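Local coordinates for protein prgH (Salmonella enterica subsp. enterica serovar Typhimurium, PDB 4G2S) that forms part of the basal body of the SPI-1 type III secretion system, the fragment here being its FHA-like domain, which probably takes part in protein-protein contacts during assembly, at residues G60-E64 with L76-K80; P6-R10 with E20-L24; T28-Q34 with D50-L56. One frame throughout, in Å; residues are numbered along the deposited sequence.

Contact 1. Residues G60-E64 with L76-K80; sequences GVNFE and LHELK
Glu64 and His77 hold the firm end of this strand pairing. They are a hydrogen-bonded antiparallel pair: Glu64 N donates to His77 O at 2.8 Å and His77 N returns a bond to Glu64 O at 2.7 Å, each donor lying in the plane of the carbonyl it meets. Two residues along, beyond the Phe63/Glu78 pair, Leu79 N reaches Asn62 O at 3.0 Å, and Leu79 CD1 lies 4.0 Å from Asn62 CB. Phe63 has its CG between its backbone N and carbonyl carbon (chi1 64°), and its ring carbon CD1 lies 4.0 Å from Leu76 CD1, the two side chains meeting at a slant. This Phe63/Leu76 side packs into the sandwich core, against Phe30 and Ile102. The two strands form the hairpin 63-67/74-80 within the mixed sheet of this FHA-type sandwich. Toward residue 61 the pairing thins out: Val61 brings one methyl, CG1, to 3.7 Å from Leu79 O. Glu78 and His77 are on the looser, partly exposed side; the Glu78 carboxylate is shared by Lys80 and Arg87, while His77 NE2 bonds Gln66. Glu64 and Asn62 are instead covered by the second subunit: Glu64 OE1 meets Arg27 of its own chain and Arg10 of that subunit, whose Asn17 and Ser15 bond Asn62 ND2.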
ATOM      1  N   GLY A  60     -20.782  -8.160   9.000  1.00 28.93           N
ATOM      2  CA  GLY A  60     -20.721  -7.734   7.598  1.00 30.43           C
ATOM      3  C   GLY A  60     -21.191  -8.858   6.675  1.00 28.78           C
ATOM      4  O   GLY A  60     -20.823 -10.011   6.839  1.00 32.33           O
ATOM      5  N   VAL A  61     -22.013  -8.528   5.711  1.00 24.64           N
ATOM      6  CA  VAL A  61     -22.478  -9.463   4.707  1.00 24.73           C
ATOM      7  C   VAL A  61     -22.247  -8.822   3.311  1.00 20.80           C
ATOM      8  O   VAL A  61     -22.643  -7.685   3.143  1.00 20.12           O
ATOM      9  CB  VAL A  61     -23.980  -9.698   4.821  1.00 26.45           C
ATOM     10  CG1 VAL A  61     -24.462 -10.601   3.688  1.00 27.94           C
ATOM     11  CG2 VAL A  61     -24.361 -10.345   6.166  1.00 30.49           C
ATOM     12  N   ASN A  62     -21.698  -9.582   2.368  1.00 21.03           N
ATOM     13  CA  ASN A  62     -21.465  -9.025   0.998  1.00 19.37           C
ATOM     14  C   ASN A  62     -22.809  -8.952   0.294  1.00 18.88           C
ATOM     15  O   ASN A  62     -23.721  -9.806   0.576  1.00 21.47           O
ATOM     16  CB  ASN A  62     -20.518  -9.915   0.237  1.00 19.52           C
ATOM     17  CG  ASN A  62     -19.069  -9.940   0.851  1.00 21.10           C
ATOM     18  OD1 ASN A  62     -18.780  -9.257   1.880  1.00 22.82           O
ATOM     19  ND2 ASN A  62     -18.171 -10.653   0.196  1.00 22.40           N
ATOM     20  N   PHE A  63     -22.942  -7.991  -0.574  1.00 18.50           N
ATOM     21  CA  PHE A  63     -24.178  -7.904  -1.305  1.00 19.95           C
ATOM     22  C   PHE A  63     -23.982  -7.299  -2.692  1.00 21.74           C
ATOM     23  O   PHE A  63     -22.983  -6.622  -2.907  1.00 21.29           O
ATOM     24  CB  PHE A  63     -25.226  -7.136  -0.494  1.00 20.16           C
ATOM     25  CG  PHE A  63     -24.884  -5.704  -0.225  1.00 19.45           C
ATOM     26  CD1 PHE A  63     -25.291  -4.696  -1.038  1.00 20.80           C
ATOM     27  CD2 PHE A  63     -24.178  -5.374   0.933  1.00 20.50           C
ATOM     28  CE1 PHE A  63     -25.040  -3.353  -0.751  1.00 23.20           C
ATOM     29  CE2 PHE A  63     -23.910  -4.055   1.235  1.00 23.17           C
ATOM     30  CZ  PHE A  63     -24.288  -3.023   0.376  1.00 22.07           C
ATOM     31  N   GLU A  64     -24.935  -7.548  -3.606  1.00 21.86           N
ATOM     32  CA  GLU A  64     -24.962  -6.893  -4.905  1.00 23.64           C
ATOM     33  C   GLU A  64     -26.198  -6.080  -5.020  1.00 22.96           C
ATOM     34  O   GLU A  64     -27.292  -6.512  -4.659  1.00 23.47           O
ATOM     35  CB  GLU A  64     -24.888  -7.876  -6.084  1.00 28.55           C
ATOM     36  CG  GLU A  64     -23.825  -8.963  -5.955  1.00 32.61           C
ATOM     37  CD  GLU A  64     -23.628  -9.734  -7.257  1.00 37.13           C
ATOM     38  OE1 GLU A  64     -22.591 -10.383  -7.445  1.00 34.69           O
ATOM     39  OE2 GLU A  64     -24.478  -9.591  -8.176  1.00 42.10           O
ATOM     40  N   LEU A  76     -31.661  -6.017  -4.400  1.00 28.24           N
ATOM     41  CA  LEU A  76     -30.485  -6.277  -3.629  1.00 27.01           C
ATOM     42  C   LEU A  76     -30.330  -7.792  -3.470  1.00 26.16           C
ATOM     43  O   LEU A  76     -31.308  -8.491  -3.134  1.00 26.16           O
ATOM     44  CB  LEU A  76     -30.581  -5.543  -2.329  1.00 29.15           C
ATOM     45  CG  LEU A  76     -29.303  -5.542  -1.433  1.00 30.08           C
ATOM     46  CD1 LEU A  76     -29.261  -4.245  -0.722  1.00 31.99           C
ATOM     47  CD2 LEU A  76     -29.433  -6.717  -0.508  1.00 30.91           C
ATOM     48  N   HIS A  77     -29.151  -8.299  -3.838  1.00 23.42           N
ATOM     49  CA  HIS A  77     -28.830  -9.706  -3.614  1.00 24.59           C
ATOM     50  C   HIS A  77     -27.919  -9.798  -2.446  1.00 22.96           C
ATOM     51  O   HIS A  77     -26.768  -9.331  -2.526  1.00 22.93           O
ATOM     52  CB  HIS A  77     -28.155 -10.278  -4.816  1.00 26.10           C
ATOM     53  CG  HIS A  77     -28.905 -10.092  -6.052  1.00 28.37           C
ATOM     54  ND1 HIS A  77     -29.899 -10.900  -6.401  1.00 28.73           N
ATOM     55  CD2 HIS A  77     -28.757  -9.184  -7.091  1.00 30.86           C
ATOM     56  CE1 HIS A  77     -30.382 -10.526  -7.604  1.00 29.66           C
ATOM     57  NE2 HIS A  77     -29.695  -9.483  -8.021  1.00 29.89           N
ATOM     58  N   GLU A  78     -28.398 -10.365  -1.338  1.00 22.68           N
ATOM     59  CA  GLU A  78     -27.547 -10.686  -0.192  1.00 24.86           C
ATOM     60  C   GLU A  78     -26.843 -11.986  -0.387  1.00 25.26           C
ATOM     61  O   GLU A  78     -27.515 -13.005  -0.540  1.00 24.34           O
ATOM     62  CB  GLU A  78     -28.376 -10.895   1.073  1.00 29.13           C
ATOM     63  CG  GLU A  78     -28.950  -9.681   1.662  1.00 33.78           C
ATOM     64  CD  GLU A  78     -29.309  -9.840   3.148  1.00 38.10           C
ATOM     65  OE1 GLU A  78     -29.073 -10.872   3.837  1.00 39.20           O
ATOM     66  OE2 GLU A  78     -29.782  -8.838   3.618  1.00 42.56           O
ATOM     67  N   LEU A  79     -25.504 -11.999  -0.271  1.00 23.70           N
ATOM     68  CA  LEU A  79     -24.692 -13.210  -0.554  1.00 24.82           C
ATOM     69  C   LEU A  79     -24.484 -14.078   0.672  1.00 29.31           C
ATOM     70  O   LEU A  79     -23.904 -13.623   1.650  1.00 26.45           O
ATOM     71  CB  LEU A  79     -23.353 -12.843  -1.149  1.00 25.01           C
ATOM     72  CG  LEU A  79     -23.497 -11.965  -2.418  1.00 23.03           C
ATOM     73  CD1 LEU A  79     -22.124 -11.658  -3.029  1.00 23.60           C
ATOM     74  CD2 LEU A  79     -24.426 -12.441  -3.489  1.00 24.79           C
ATOM     75  N   LYS A  80     -25.013 -15.305   0.634  1.00 33.45           N
ATOM     76  CA  LYS A  80     -24.814 -16.309   1.697  1.00 36.38           C
ATOM     77  C   LYS A  80     -23.930 -17.473   1.217  1.00 40.01           C
ATOM     78  O   LYS A  80     -23.414 -17.447   0.107  1.00 34.56           O
ATOM     79  CB  LYS A  80     -26.164 -16.858   2.096  1.00 41.26           C
ATOM     80  CG  LYS A  80     -27.173 -15.789   2.548  1.00 44.68           C
ATOM     81  CD  LYS A  80     -28.267 -16.433   3.411  1.00 51.82           C
ATOM     82  CE  LYS A  80     -29.497 -15.544   3.563  1.00 55.07           C
ATOM     83  NZ  LYS A  80     -29.156 -14.168   4.048  1.00 54.72           N
TER

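Contact 2. Residues P6-R10 with E20-L24; sequences PYIVR and EFPLL
Arg10 and Glu20 close one end of an antiparallel pairing with a salt bridge, and the glutamate can be followed outward atom by atom. Glu20 CB rests 3.6 Å from the Ile8 methyl CG2. Its CG, set anti to the carbonyl carbon (chi1 -77°), lies 3.8 Å from Arg10 CG. Further out, CD comes close to both NH1 of Arg10 and CG2 of Ile8. At the tip the two oxygens part: OE1 pairs with Arg105, whereas OE2 accepts from Arg10 NH1 at 2.9 Å. This last bond lies in the guanidinium plane but reaches OE2 from above the carboxylate, the two planes standing 84° apart. With an arginine on each oxygen, the carboxylate would probably be stabilised in its charged form. The stronger partner of Arg10 is Glu64 of the third subunit. At the next pair, Val9 and Phe21 exchange backbone bonds, Phe21 N to Val9 O being 2.6 Å, and their side chains lie on the other face of the sheet from Arg10 and Glu20. There Val9 CG2 presses tightly on Leu23 CD2, at 3.5 Å. In the antiparallel sheet strand 20-22 is outermost within the chain, and 7-11 lies between it and 100-106; Val9 and Leu23 pack against Phe30 and Ile65 of the facing mixed sheet.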
ATOM      1  N   PRO A   6     -29.367   8.269 -12.532  1.00 46.44           N
ATOM      2  CA  PRO A   6     -28.818   7.096 -11.907  1.00 42.57           C
ATOM      3  C   PRO A   6     -28.870   7.229 -10.374  1.00 38.99           C
ATOM      4  O   PRO A   6     -29.418   8.215  -9.843  1.00 36.14           O
ATOM      5  CB  PRO A   6     -27.404   7.092 -12.474  1.00 44.03           C
ATOM      6  CG  PRO A   6     -27.034   8.534 -12.425  1.00 45.10           C
ATOM      7  CD  PRO A   6     -28.338   9.320 -12.565  1.00 48.29           C
ATOM      8  N   TYR A   7     -28.284   6.255  -9.671  1.00 36.77           N
ATOM      9  CA  TYR A   7     -28.548   6.079  -8.291  1.00 35.46           C
ATOM     10  C   TYR A   7     -27.235   6.031  -7.512  1.00 32.94           C
ATOM     11  O   TYR A   7     -26.184   5.752  -8.055  1.00 33.63           O
ATOM     12  CB  TYR A   7     -29.323   4.785  -8.065  1.00 38.11           C
ATOM     13  CG  TYR A   7     -30.676   4.760  -8.733  1.00 38.51           C
ATOM     14  CD1 TYR A   7     -31.781   5.381  -8.155  1.00 40.69           C
ATOM     15  CD2 TYR A   7     -30.850   4.113  -9.966  1.00 42.70           C
ATOM     16  CE1 TYR A   7     -33.024   5.398  -8.808  1.00 45.48           C
ATOM     17  CE2 TYR A   7     -32.087   4.095 -10.588  1.00 45.32           C
ATOM     18  CZ  TYR A   7     -33.162   4.726 -10.003  1.00 46.38           C
ATOM     19  OH  TYR A   7     -34.361   4.696 -10.646  1.00 54.11           O
ATOM     20  N   ILE A   8     -27.330   6.325  -6.229  1.00 31.88           N
ATOM     21  CA  ILE A   8     -26.164   6.389  -5.373  1.00 30.08           C
ATOM     22  C   ILE A   8     -26.457   5.530  -4.173  1.00 28.90           C
ATOM     23  O   ILE A   8     -27.611   5.524  -3.684  1.00 30.23           O
ATOM     24  CB  ILE A   8     -25.916   7.863  -4.966  1.00 32.69           C
ATOM     25  CG1 ILE A   8     -25.389   8.640  -6.167  1.00 35.20           C
ATOM     26  CG2 ILE A   8     -24.954   7.961  -3.818  1.00 30.54           C
ATOM     27  CD1 ILE A   8     -25.267  10.136  -5.946  1.00 37.65           C
ATOM     28  N   VAL A   9     -25.444   4.798  -3.687  1.00 25.75           N
ATOM     29  CA  VAL A   9     -25.582   4.150  -2.402  1.00 26.40           C
ATOM     30  C   VAL A   9     -24.891   5.019  -1.391  1.00 24.33           C
ATOM     31  O   VAL A   9     -23.690   5.273  -1.551  1.00 26.82           O
ATOM     32  CB  VAL A   9     -24.904   2.784  -2.339  1.00 27.22           C
ATOM     33  CG1 VAL A   9     -25.175   2.173  -0.945  1.00 27.81           C
ATOM     34  CG2 VAL A   9     -25.490   1.928  -3.401  1.00 31.62           C
ATOM     35  N   ARG A  10     -25.628   5.388  -0.349  1.00 26.22           N
ATOM     36  CA  ARG A  10     -25.126   6.075   0.800  1.00 25.82           C
ATOM     37  C   ARG A  10     -25.082   5.157   2.028  1.00 24.92           C
ATOM     38  O   ARG A  10     -26.059   4.466   2.407  1.00 25.81           O
ATOM     39  CB  ARG A  10     -25.975   7.332   1.094  1.00 28.48           C
ATOM     40  CG  ARG A  10     -25.408   8.170   2.250  1.00 28.13           C
ATOM     41  CD  ARG A  10     -26.392   9.222   2.760  1.00 30.12           C
ATOM     42  NE  ARG A  10     -25.816  10.055   3.794  1.00 29.70           N
ATOM     43  CZ  ARG A  10     -25.167  11.206   3.613  1.00 32.45           C
ATOM     44  NH1 ARG A  10     -24.940  11.724   2.404  1.00 32.58           N
ATOM     45  NH2 ARG A  10     -24.734  11.863   4.687  1.00 33.88           N
ATOM     46  N   GLU A  20     -20.720   7.949  -0.257  1.00 25.23           N
ATOM     47  CA  GLU A  20     -21.727   7.813  -1.309  1.00 25.82           C
ATOM     48  C   GLU A  20     -21.075   7.190  -2.517  1.00 26.99           C
ATOM     49  O   GLU A  20     -20.101   7.707  -3.036  1.00 30.60           O
ATOM     50  CB  GLU A  20     -22.355   9.160  -1.633  1.00 27.68           C
ATOM     51  CG  GLU A  20     -23.384   9.596  -0.573  1.00 27.05           C
ATOM     52  CD  GLU A  20     -24.303  10.709  -0.996  1.00 30.12           C
ATOM     53  OE1 GLU A  20     -24.003  11.379  -1.998  1.00 32.27           O
ATOM     54  OE2 GLU A  20     -25.335  10.939  -0.325  1.00 31.15           O
ATOM     55  N   PHE A  21     -21.585   6.058  -2.953  1.00 25.78           N
ATOM     56  CA  PHE A  21     -20.998   5.316  -4.050  1.00 26.14           C
ATOM     57  C   PHE A  21     -21.970   5.318  -5.237  1.00 27.74           C
ATOM     58  O   PHE A  21     -23.173   4.974  -5.101  1.00 25.08           O
ATOM     59  CB  PHE A  21     -20.715   3.884  -3.670  1.00 26.62           C
ATOM     60  CG  PHE A  21     -19.824   3.746  -2.476  1.00 28.11           C
ATOM     61  CD1 PHE A  21     -18.453   3.750  -2.610  1.00 30.43           C
ATOM     62  CD2 PHE A  21     -20.378   3.639  -1.226  1.00 27.81           C
ATOM     63  CE1 PHE A  21     -17.629   3.633  -1.480  1.00 30.94           C
ATOM     64  CE2 PHE A  21     -19.553   3.562  -0.090  1.00 26.52           C
ATOM     65  CZ  PHE A  21     -18.187   3.529  -0.244  1.00 28.16           C
ATOM     66  N   PRO A  22     -21.451   5.679  -6.414  1.00 30.96           N
ATOM     67  CA  PRO A  22     -22.329   5.693  -7.587  1.00 32.15           C
ATOM     68  C   PRO A  22     -22.580   4.280  -8.027  1.00 32.80           C
ATOM     69  O   PRO A  22     -21.682   3.450  -8.038  1.00 35.96           O
ATOM     70  CB  PRO A  22     -21.504   6.444  -8.648  1.00 36.11           C
ATOM     71  CG  PRO A  22     -20.083   6.206  -8.290  1.00 38.00           C
ATOM     72  CD  PRO A  22     -20.076   6.081  -6.752  1.00 34.11           C
ATOM     73  N   LEU A  23     -23.796   4.002  -8.456  1.00 38.75           N
ATOM     74  CA  LEU A  23     -24.113   2.696  -8.982  1.00 34.07           C
ATOM     75  C   LEU A  23     -24.157   2.724 -10.497  1.00 35.94           C
ATOM     76  O   LEU A  23     -24.734   3.610 -11.099  1.00 36.28           O
ATOM     77  CB  LEU A  23     -25.472   2.254  -8.502  1.00 33.69           C
ATOM     78  CG  LEU A  23     -25.731   1.985  -7.067  1.00 32.96           C
ATOM     79  CD1 LEU A  23     -27.231   1.737  -6.892  1.00 34.97           C
ATOM     80  CD2 LEU A  23     -24.895   0.795  -6.632  1.00 32.03           C
ATOM     81  N   LEU A  24     -23.546   1.751 -11.108  1.00 36.15           N
ATOM     82  CA  LEU A  24     -23.721   1.601 -12.569  1.00 40.72           C
ATOM     83  C   LEU A  24     -24.924   0.754 -12.900  1.00 38.32           C
ATOM     84  O   LEU A  24     -25.425  -0.032 -12.091  1.00 35.82           O
ATOM     85  CB  LEU A  24     -22.467   1.021 -13.207  1.00 46.83           C
ATOM     86  CG  LEU A  24     -21.549   2.073 -13.824  1.00 54.05           C
ATOM     87  CD1 LEU A  24     -22.236   2.776 -15.012  1.00 56.84           C
ATOM     88  CD2 LEU A  24     -21.064   3.092 -12.802  1.00 55.53           C
TER

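Contact 3. Residues T28-Q34 with D50-L56; sequences TLFVVGQ and DSFFIPL
Phe52 buries more surface in this contact than any other residue, set against Thr28 and Phe30 of the neighbouring strand. The Thr28 methyl CG2 comes to its ring edge, 3.8 Å from CE2. Phe30 runs side by side with it, pointing the same way, and CE2 of Phe30 lies 3.8 Å from CD2 of Phe52; the ring planes are turned 35° from one another with centroids 5.6 Å apart, neither a flat stack nor a T. Ile54 follows on the same face, and its terminal CD1 reaches Phe30 CD2 at 3.7 Å. Strands 28-33 and 51-55 run parallel, 21° apart, and helix 35-41 lies in the connection between them, a beta-alpha-beta unit that puts 51-55 at one margin of the mixed sheet. Six backbone bonds join residues 28-34 to 50-56, among them Val31 N to Phe52 O at 2.8 Å and Ile54 N to Val31 O at 2.8 Å. On the opposite face, Phe53 sends its ring along the strand toward the turn into the helix: with CG anti to its own backbone N (chi1 172°), the ring tip CZ lies 3.3 Å from Gly33 O and is also near Gln34 O. Ala37 and Leu38 of the helix pack on this ring, and Gln43 of the third subunit packs on it as well.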
ATOM      1  N   THR A  28     -23.540  -4.108  -9.045  1.00 30.96           N
ATOM      2  CA  THR A  28     -22.427  -3.602  -8.250  1.00 31.27           C
ATOM      3  C   THR A  28     -22.295  -4.452  -6.989  1.00 32.70           C
ATOM      4  O   THR A  28     -23.261  -4.631  -6.281  1.00 29.78           O
ATOM      5  CB  THR A  28     -22.647  -2.116  -7.883  1.00 28.52           C
ATOM      6  OG1 THR A  28     -22.900  -1.390  -9.102  1.00 30.12           O
ATOM      7  CG2 THR A  28     -21.418  -1.536  -7.269  1.00 30.12           C
ATOM      8  N   LEU A  29     -21.085  -4.952  -6.770  1.00 23.08           N
ATOM      9  CA  LEU A  29     -20.664  -5.686  -5.543  1.00 21.72           C
ATOM     10  C   LEU A  29     -20.093  -4.805  -4.437  1.00 20.92           C
ATOM     11  O   LEU A  29     -19.209  -3.945  -4.665  1.00 23.38           O
ATOM     12  CB  LEU A  29     -19.639  -6.714  -5.884  1.00 21.84           C
ATOM     13  CG  LEU A  29     -19.115  -7.685  -4.754  1.00 21.61           C
ATOM     14  CD1 LEU A  29     -20.264  -8.519  -4.274  1.00 22.02           C
ATOM     15  CD2 LEU A  29     -17.961  -8.592  -5.333  1.00 22.66           C
ATOM     16  N   PHE A  30     -20.588  -5.066  -3.247  1.00 19.48           N
ATOM     17  CA  PHE A  30     -20.135  -4.508  -2.008  1.00 19.51           C
ATOM     18  C   PHE A  30     -19.601  -5.647  -1.145  1.00 21.32           C
ATOM     19  O   PHE A  30     -20.328  -6.525  -0.697  1.00 20.74           O
ATOM     20  CB  PHE A  30     -21.262  -3.734  -1.308  1.00 21.22           C
ATOM     21  CG  PHE A  30     -21.653  -2.506  -2.052  1.00 21.41           C
ATOM     22  CD1 PHE A  30     -22.541  -2.605  -3.111  1.00 22.90           C
ATOM     23  CD2 PHE A  30     -21.056  -1.310  -1.796  1.00 22.67           C
ATOM     24  CE1 PHE A  30     -22.889  -1.476  -3.852  1.00 24.36           C
ATOM     25  CE2 PHE A  30     -21.408  -0.143  -2.531  1.00 24.31           C
ATOM     26  CZ  PHE A  30     -22.323  -0.249  -3.549  1.00 24.90           C
ATOM     27  N   VAL A  31     -18.300  -5.597  -0.862  1.00 21.38           N
ATOM     28  CA  VAL A  31     -17.659  -6.543   0.032  1.00 22.72           C
ATOM     29  C   VAL A  31     -17.539  -5.797   1.344  1.00 22.35           C
ATOM     30  O   VAL A  31     -16.997  -4.672   1.356  1.00 21.55           O
ATOM     31  CB  VAL A  31     -16.243  -6.944  -0.425  1.00 24.42           C
ATOM     32  CG1 VAL A  31     -15.577  -7.860   0.644  1.00 26.73           C
ATOM     33  CG2 VAL A  31     -16.272  -7.597  -1.795  1.00 24.89           C
ATOM     34  N   VAL A  32     -18.083  -6.405   2.414  1.00 23.22           N
ATOM     35  CA  VAL A  32     -18.271  -5.788   3.692  1.00 23.39           C
ATOM     36  C   VAL A  32     -17.673  -6.714   4.783  1.00 27.24           C
ATOM     37  O   VAL A  32     -18.094  -7.871   5.006  1.00 28.12           O
ATOM     38  CB  VAL A  32     -19.741  -5.554   4.032  1.00 25.52           C
ATOM     39  CG1 VAL A  32     -19.893  -4.692   5.257  1.00 27.50           C
ATOM     40  CG2 VAL A  32     -20.553  -4.956   2.909  1.00 22.76           C
ATOM     41  N   GLY A  33     -16.658  -6.215   5.459  1.00 29.48           N
ATOM     42  CA  GLY A  33     -15.967  -7.046   6.420  1.00 34.17           C
ATOM     43  C   GLY A  33     -14.681  -6.470   6.970  1.00 37.88           C
ATOM     44  O   GLY A  33     -14.439  -5.258   6.951  1.00 34.73           O
ATOM     45  N   GLN A  34     -13.861  -7.365   7.498  1.00 42.06           N
ATOM     46  CA  GLN A  34     -12.614  -6.993   8.177  1.00 44.66           C
ATOM     47  C   GLN A  34     -11.395  -6.898   7.223  1.00 45.44           C
ATOM     48  O   GLN A  34     -11.537  -6.919   5.969  1.00 44.85           O
ATOM     49  CB  GLN A  34     -12.362  -7.987   9.303  1.00 51.17           C
ATOM     50  CG  GLN A  34     -13.528  -8.223  10.259  1.00 52.61           C
ATOM     51  CD  GLN A  34     -13.108  -9.083  11.440  1.00 62.45           C
ATOM     52  OE1 GLN A  34     -11.968  -9.536  11.499  1.00 68.83           O
ATOM     53  NE2 GLN A  34     -14.029  -9.323  12.377  1.00 64.97           N
ATOM     54  N   ASP A  50     -17.109  -1.587 -10.384  1.00 44.12           N
ATOM     55  CA  ASP A  50     -18.324  -2.386 -10.158  1.00 40.79           C
ATOM     56  C   ASP A  50     -18.243  -3.162  -8.834  1.00 36.04           C
ATOM     57  O   ASP A  50     -19.095  -4.018  -8.552  1.00 35.20           O
ATOM     58  CB  ASP A  50     -18.549  -3.352 -11.291  1.00 43.68           C
ATOM     59  CG  ASP A  50     -17.402  -4.354 -11.440  1.00 46.50           C
ATOM     60  OD1 ASP A  50     -16.444  -4.273 -10.653  1.00 44.80           O
ATOM     61  OD2 ASP A  50     -17.458  -5.207 -12.322  1.00 49.81           O
ATOM     62  N   SER A  51     -17.244  -2.798  -8.041  1.00 35.85           N
ATOM     63  CA  SER A  51     -16.935  -3.380  -6.711  1.00 33.17           C
ATOM     64  C   SER A  51     -16.487  -2.350  -5.704  1.00 30.58           C
ATOM     65  O   SER A  51     -15.649  -1.508  -6.063  1.00 31.40           O
ATOM     66  CB  SER A  51     -15.719  -4.285  -6.855  1.00 36.78           C
ATOM     67  OG  SER A  51     -16.177  -5.588  -6.782  1.00 48.23           O
ATOM     68  N   PHE A  52     -16.943  -2.437  -4.462  1.00 23.68           N
ATOM     69  CA  PHE A  52     -16.493  -1.554  -3.355  1.00 24.20           C
ATOM     70  C   PHE A  52     -16.243  -2.332  -2.061  1.00 23.82           C
ATOM     71  O   PHE A  52     -16.945  -3.302  -1.791  1.00 23.77           O
ATOM     72  CB  PHE A  52     -17.503  -0.428  -3.122  1.00 22.75           C
ATOM     73  CG  PHE A  52     -17.688   0.471  -4.384  1.00 24.40           C
ATOM     74  CD1 PHE A  52     -16.708   1.350  -4.709  1.00 28.41           C
ATOM     75  CD2 PHE A  52     -18.804   0.378  -5.210  1.00 25.23           C
ATOM     76  CE1 PHE A  52     -16.777   2.149  -5.843  1.00 31.98           C
ATOM     77  CE2 PHE A  52     -18.951   1.214  -6.317  1.00 29.66           C
ATOM     78  CZ  PHE A  52     -17.907   2.082  -6.662  1.00 32.27           C
ATOM     79  N   PHE A  53     -15.251  -1.931  -1.278  1.00 22.62           N
ATOM     80  CA  PHE A  53     -15.012  -2.558  -0.002  1.00 25.26           C
ATOM     81  C   PHE A  53     -15.460  -1.615   1.063  1.00 23.34           C
ATOM     82  O   PHE A  53     -15.067  -0.466   1.048  1.00 26.79           O
ATOM     83  CB  PHE A  53     -13.524  -2.847   0.272  1.00 30.08           C
ATOM     84  CG  PHE A  53     -13.278  -3.305   1.660  1.00 34.33           C
ATOM     85  CD1 PHE A  53     -13.505  -4.619   2.001  1.00 37.38           C
ATOM     86  CD2 PHE A  53     -12.865  -2.399   2.656  1.00 39.62           C
ATOM     87  CE1 PHE A  53     -13.285  -5.039   3.298  1.00 41.60           C
ATOM     88  CE2 PHE A  53     -12.656  -2.813   3.952  1.00 40.83           C
ATOM     89  CZ  PHE A  53     -12.867  -4.144   4.271  1.00 40.26           C
ATOM     90  N   ILE A  54     -16.261  -2.089   2.008  1.00 21.96           N
ATOM     91  CA  ILE A  54     -16.690  -1.336   3.164  1.00 22.51           C
ATOM     92  C   ILE A  54     -16.191  -2.072   4.409  1.00 23.34           C
ATOM     93  O   ILE A  54     -16.487  -3.240   4.572  1.00 23.64           O
ATOM     94  CB  ILE A  54     -18.255  -1.326   3.247  1.00 24.64           C
ATOM     95  CG1 ILE A  54     -18.792  -0.707   1.969  1.00 27.00           C
ATOM     96  CG2 ILE A  54     -18.755  -0.565   4.463  1.00 26.93           C
ATOM     97  CD1 ILE A  54     -20.294  -0.790   1.823  1.00 32.11           C
ATOM     98  N   PRO A  55     -15.460  -1.386   5.301  1.00 24.87           N
ATOM     99  CA  PRO A  55     -15.013  -2.006   6.556  1.00 26.88           C
ATOM    100  C   PRO A  55     -16.127  -2.072   7.607  1.00 27.42           C
ATOM    101  O   PRO A  55     -16.923  -1.127   7.754  1.00 26.98           O
ATOM    102  CB  PRO A  55     -13.888  -1.090   7.009  1.00 30.94           C
ATOM    103  CG  PRO A  55     -14.293   0.248   6.545  1.00 32.37           C
ATOM    104  CD  PRO A  55     -14.961  -0.013   5.179  1.00 28.20           C
ATOM    105  N   LEU A  56     -16.270  -3.227   8.221  1.00 28.31           N
ATOM    106  CA  LEU A  56     -17.230  -3.407   9.304  1.00 33.27           C
ATOM    107  C   LEU A  56     -16.671  -4.514  10.210  1.00 36.02           C
ATOM    108  O   LEU A  56     -16.350  -5.605   9.752  1.00 34.66           O
ATOM    109  CB  LEU A  56     -18.616  -3.762   8.766  1.00 33.17           C
ATOM    110  CG  LEU A  56     -19.786  -3.537   9.722  1.00 37.90           C
ATOM    111  CD1 LEU A  56     -20.078  -2.050   9.947  1.00 38.96           C
ATOM    112  CD2 LEU A  56     -21.025  -4.234   9.181  1.00 43.74           C
TER

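In the fold
Contacts 1 and 3 are neighbours in one mixed sheet, their centres 10 Å apart, with strand 26-33 adjoining 63-67: Phe63 O and Phe30 N are 2.9 Å apart, and Asn62 OD1 reaches Val32 N at 3.0 Å. Contact 2 belongs to the other sheet, 13 Å from contact 3 and 16 Å from contact 1, centre to centre. Across the sandwich it touches contact 3, Phe21 CD1 lying 3.6 Å from Phe52 CD1, but it does not touch contact 1 in the same chain. Between chains, however, a salt bridge joins contact 2 to contact 1 of a neighbouring subunit, consistent with a repeating subunit interface.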